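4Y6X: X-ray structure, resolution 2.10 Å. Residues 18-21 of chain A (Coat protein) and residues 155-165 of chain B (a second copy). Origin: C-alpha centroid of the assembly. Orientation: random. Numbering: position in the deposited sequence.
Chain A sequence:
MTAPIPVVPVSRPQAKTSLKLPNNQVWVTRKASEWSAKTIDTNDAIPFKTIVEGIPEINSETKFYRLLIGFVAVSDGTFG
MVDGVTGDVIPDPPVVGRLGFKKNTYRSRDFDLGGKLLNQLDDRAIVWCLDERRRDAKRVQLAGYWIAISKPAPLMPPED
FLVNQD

Chain A (18-21) SLKL
Chain B (155-165) LMPPEDFLVNQ

What is the bump, and what hollow receives it? The bump is L19(A), which gives up 130 Å² of the 351 Å² buried between the stretches. Its CA-to-CB bond points toward chain B, and an m,t rotamer (chi1 -57°, chi2 176°) extends the branched end into a hollow lined by P157(B), P158(B), E159(B) and L162(B), while M156(B) flanks the base of the side chain and the carbonyl of L19(A). Its backbone, at phi/psi -98/-2, is neither helix nor strand, and L19(A) CA lies 7.0 Å from P157(B) CA.

How does chain B shape that hollow? From L155(B) through P158(B) the backbone is extended, with psi between 136° and 156°; at E159(B) it turns (-57/-35), and F161(B) N donates to P158(B) O at 2.9 Å. Both proline rings are C-gamma exo. L19(A) CD1 rests 3.5 Å from P158(B) O and 3.7 Å from P157(B) O, while L19(A) CD2 meets P157(B) CG at 3.9 Å and L162(B) CD1 at 3.6 Å. L162(B) is also m,t; its CA-to-CB bond points toward chain A, and it supplies a matching apolar branch.

What does the methionine add? The CB of M156(B) leaves sideways, but chi1 -147°, chi2 71° and chi3 165° carry its flexible end to chain A. There M156(B) CE sits 3.0 Å from L19(A) O, a tight approach, and 3.3 Å from K20(A) CD. The CA-to-CB bond of K20(A) points away from chain B (m,m), and its modelled chain stops at CD.

Is there any polar link? No direct hydrogen bond joins the modelled atoms, so packing dominates, but one water bridges the margin. The water oxygen is hydrogen-bonded to S18(A) OG at 2.6 Å and donates to Q165(B) OE1 at 3.1 Å. The CA-to-CB bonds of S18(A), chi1 p, and Q165(B), chi1 86°, chi2 178° and chi3 106°, both point toward the opposing stretch; these exposed polar residues suit a wet edge beside the leucines.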

ATOM      1  N   SER A  18      -9.286 -19.933 -14.116  1.00 50.80           N
ATOM      2  CA  SER A  18     -10.032 -18.658 -13.972  1.00 50.17           C
ATOM      3  C   SER A  18      -9.303 -17.664 -13.073  1.00 46.94           C
ATOM      4  O   SER A  18      -9.757 -16.533 -12.984  1.00 53.34           O
ATOM      5  CB  SER A  18     -11.538 -18.868 -13.598  1.00 56.71           C
ATOM      6  OG  SER A  18     -11.784 -19.406 -12.303  1.00 53.38           O
ATOM      7  N   LEU A  19      -8.161 -18.055 -12.464  1.00 46.63           N
ATOM      8  CA  LEU A  19      -7.145 -17.095 -11.972  1.00 47.21           C
ATOM      9  C   LEU A  19      -5.964 -16.872 -12.903  1.00 43.37           C
ATOM     10  O   LEU A  19      -5.089 -16.037 -12.611  1.00 42.57           O
ATOM     11  CB  LEU A  19      -6.591 -17.492 -10.612  1.00 41.76           C
ATOM     12  CG  LEU A  19      -7.601 -17.663  -9.485  1.00 42.23           C
ATOM     13  CD1 LEU A  19      -6.861 -18.145  -8.252  1.00 46.32           C
ATOM     14  CD2 LEU A  19      -8.345 -16.376  -9.201  1.00 38.98           C
ATOM     15  N   LYS A  20      -5.946 -17.572 -14.026  1.00 42.11           N
ATOM     16  CA  LYS A  20      -4.920 -17.348 -15.050  1.00 39.29           C
ATOM     17  C   LYS A  20      -5.249 -16.099 -15.837  1.00 34.50           C
ATOM     18  O   LYS A  20      -6.418 -15.788 -16.074  1.00 33.47           O
ATOM     19  CB  LYS A  20      -4.850 -18.584 -15.946  1.00 44.47           C
ATOM     20  CG  LYS A  20      -4.378 -19.807 -15.175  1.00 51.84           C
ATOM     21  CD  LYS A  20      -2.920 -19.691 -14.731  1.00 59.56           C
ATOM     22  N   LEU A  21      -4.224 -15.351 -16.227  1.00 32.86           N
ATOM     23  CA  LEU A  21      -4.399 -14.150 -17.098  1.00 32.33           C
ATOM     24  C   LEU A  21      -3.746 -14.266 -18.504  1.00 30.39           C
ATOM     25  O   LEU A  21      -2.794 -14.993 -18.652  1.00 25.96           O
ATOM     26  CB  LEU A  21      -3.775 -12.943 -16.407  1.00 30.05           C
ATOM     27  CG  LEU A  21      -4.423 -12.588 -15.080  1.00 29.57           C
ATOM     28  CD1 LEU A  21      -3.640 -11.535 -14.378  1.00 28.77           C
ATOM     29  CD2 LEU A  21      -5.847 -12.110 -15.274  1.00 30.73           C
TER
ATOM     30  N   LEU B 155       2.854 -12.794  -9.157  1.00 39.86           N
ATOM     31  CA  LEU B 155       1.828 -12.599  -8.161  1.00 40.33           C
ATOM     32  C   LEU B 155       0.498 -13.246  -8.640  1.00 37.21           C
ATOM     33  O   LEU B 155       0.108 -13.119  -9.805  1.00 34.63           O
ATOM     34  CB  LEU B 155       1.735 -11.121  -7.915  1.00 42.73           C
ATOM     35  CG  LEU B 155       0.999 -10.657  -6.704  1.00 48.13           C
ATOM     36  CD1 LEU B 155       1.649 -11.228  -5.456  1.00 50.86           C
ATOM     37  CD2 LEU B 155       0.990  -9.136  -6.679  1.00 45.76           C
ATOM     38  N   MET B 156      -0.185 -13.954  -7.750  1.00 35.66           N
ATOM     39  CA  MET B 156      -1.370 -14.712  -8.139  1.00 38.39           C
ATOM     40  C   MET B 156      -2.261 -14.737  -6.930  1.00 34.74           C
ATOM     41  O   MET B 156      -1.741 -14.955  -5.851  1.00 26.33           O
ATOM     42  CB  MET B 156      -0.982 -16.148  -8.532  1.00 47.05           C
ATOM     43  CG  MET B 156      -1.839 -16.789  -9.649  1.00 59.69           C
ATOM     44  SD  MET B 156      -1.717 -16.216 -11.373  1.00 70.43           S
ATOM     45  CE  MET B 156      -2.526 -17.574 -12.227  1.00 70.61           C
ATOM     46  N   PRO B 157      -3.605 -14.610  -7.100  1.00 26.15           N
ATOM     47  CA  PRO B 157      -4.450 -14.780  -5.900  1.00 27.28           C
ATOM     48  C   PRO B 157      -4.371 -16.207  -5.339  1.00 28.89           C
ATOM     49  O   PRO B 157      -4.078 -17.134  -6.075  1.00 29.86           O
ATOM     50  CB  PRO B 157      -5.886 -14.466  -6.396  1.00 25.51           C
ATOM     51  CG  PRO B 157      -5.708 -13.829  -7.763  1.00 26.24           C
ATOM     52  CD  PRO B 157      -4.417 -14.399  -8.302  1.00 28.32           C
ATOM     53  N   PRO B 158      -4.648 -16.393  -4.049  1.00 32.10           N
ATOM     54  CA  PRO B 158      -4.601 -17.770  -3.531  1.00 33.36           C
ATOM     55  C   PRO B 158      -5.601 -18.632  -4.266  1.00 35.25           C
ATOM     56  O   PRO B 158      -6.636 -18.145  -4.770  1.00 31.95           O
ATOM     57  CB  PRO B 158      -5.014 -17.636  -2.059  1.00 36.53           C
ATOM     58  CG  PRO B 158      -5.140 -16.180  -1.745  1.00 36.54           C
ATOM     59  CD  PRO B 158      -4.904 -15.368  -3.005  1.00 36.09           C
ATOM     60  N   GLU B 159      -5.296 -19.903  -4.354  1.00 39.03           N
ATOM     61  CA  GLU B 159      -6.108 -20.878  -5.063  1.00 41.89           C
ATOM     62  C   GLU B 159      -7.562 -20.916  -4.540  1.00 42.48           C
ATOM     63  O   GLU B 159      -8.496 -21.103  -5.303  1.00 49.20           O
ATOM     64  CB  GLU B 159      -5.469 -22.268  -4.924  1.00 45.47           C
ATOM     65  N   ASP B 160      -7.755 -20.727  -3.248  1.00 39.53           N
ATOM     66  CA  ASP B 160      -9.095 -20.744  -2.694  1.00 46.22           C
ATOM     67  C   ASP B 160      -9.775 -19.361  -2.707  1.00 40.44           C
ATOM     68  O   ASP B 160     -10.801 -19.168  -2.047  1.00 37.48           O
ATOM     69  CB  ASP B 160      -9.089 -21.360  -1.276  1.00 56.31           C
ATOM     70  CG  ASP B 160      -8.020 -20.767  -0.363  1.00 69.17           C
ATOM     71  OD1 ASP B 160      -7.110 -20.044  -0.851  1.00 79.90           O
ATOM     72  OD2 ASP B 160      -8.085 -21.047   0.860  1.00 84.57           O
ATOM     73  N   PHE B 161      -9.279 -18.412  -3.502  1.00 35.75           N
ATOM     74  CA  PHE B 161      -9.922 -17.112  -3.505  1.00 29.14           C
ATOM     75  C   PHE B 161     -11.359 -17.105  -4.047  1.00 32.23           C
ATOM     76  O   PHE B 161     -12.226 -16.361  -3.516  1.00 28.22           O
ATOM     77  CB  PHE B 161      -9.104 -16.081  -4.209  1.00 28.59           C
ATOM     78  CG  PHE B 161      -9.469 -14.674  -3.844  1.00 25.81           C
ATOM     79  CD1 PHE B 161     -10.484 -14.028  -4.477  1.00 26.95           C
ATOM     80  CD2 PHE B 161      -8.851 -14.049  -2.790  1.00 25.17           C
ATOM     81  CE1 PHE B 161     -10.836 -12.731  -4.102  1.00 21.41           C
ATOM     82  CE2 PHE B 161      -9.159 -12.784  -2.439  1.00 22.85           C
ATOM     83  CZ  PHE B 161     -10.143 -12.107  -3.107  1.00 23.49           C
ATOM     84  N   LEU B 162     -11.634 -17.894  -5.079  1.00 27.67           N
ATOM     85  CA  LEU B 162     -12.937 -17.839  -5.722  1.00 33.34           C
ATOM     86  C   LEU B 162     -13.864 -18.989  -5.332  1.00 31.85           C
ATOM     87  O   LEU B 162     -14.769 -19.303  -6.070  1.00 39.03           O
ATOM     88  CB  LEU B 162     -12.815 -17.712  -7.258  1.00 34.01           C
ATOM     89  CG  LEU B 162     -12.250 -16.406  -7.770  1.00 38.57           C
ATOM     90  CD1 LEU B 162     -11.981 -16.488  -9.272  1.00 44.64           C
ATOM     91  CD2 LEU B 162     -13.157 -15.209  -7.446  1.00 39.53           C
ATOM     92  N   VAL B 163     -13.658 -19.568  -4.160  1.00 35.22           N
ATOM     93  CA  VAL B 163     -14.670 -20.402  -3.493  1.00 34.08           C
ATOM     94  C   VAL B 163     -15.960 -19.584  -3.362  1.00 33.48           C
ATOM     95  O   VAL B 163     -15.921 -18.387  -3.058  1.00 29.13           O
ATOM     96  CB  VAL B 163     -14.190 -20.829  -2.095  1.00 39.89           C
ATOM     97  CG1 VAL B 163     -15.355 -21.327  -1.228  1.00 40.50           C
ATOM     98  CG2 VAL B 163     -13.086 -21.900  -2.212  1.00 45.76           C
ATOM     99  N   ASN B 164     -17.095 -20.222  -3.689  1.00 35.61           N
ATOM    100  CA  ASN B 164     -18.455 -19.645  -3.507  1.00 31.68           C
ATOM    101  C   ASN B 164     -18.573 -18.320  -4.261  1.00 31.60           C
ATOM    102  O   ASN B 164     -18.964 -17.253  -3.678  1.00 28.13           O
ATOM    103  CB  ASN B 164     -18.783 -19.473  -1.999  1.00 33.68           C
ATOM    104  CG  ASN B 164     -20.275 -19.276  -1.746  1.00 33.85           C
ATOM    105  OD1 ASN B 164     -21.075 -19.661  -2.582  1.00 38.49           O
ATOM    106  ND2 ASN B 164     -20.653 -18.603  -0.644  1.00 30.37           N
ATOM    107  N   GLN B 165     -18.220 -18.381  -5.556  1.00 33.75           N
ATOM    108  CA  GLN B 165     -18.291 -17.217  -6.466  1.00 42.46           C
ATOM    109  C   GLN B 165     -19.550 -17.261  -7.315  1.00 44.06           C
ATOM    110  O   GLN B 165     -20.525 -17.836  -6.891  1.00 48.05           O
ATOM    111  CB  GLN B 165     -17.078 -17.099  -7.392  1.00 42.94           C
ATOM    112  CG  GLN B 165     -17.238 -17.913  -8.660  1.00 49.06           C
ATOM    113  CD  GLN B 165     -16.061 -17.784  -9.618  1.00 50.69           C
ATOM    114  OE1 GLN B 165     -15.248 -18.709  -9.740  1.00 57.12           O
ATOM    115  NE2 GLN B 165     -15.947 -16.634 -10.270  1.00 47.47           N
TER
HETATM  116  O   HOH W   1     -14.417 -19.473 -12.584  1.00 57.94           O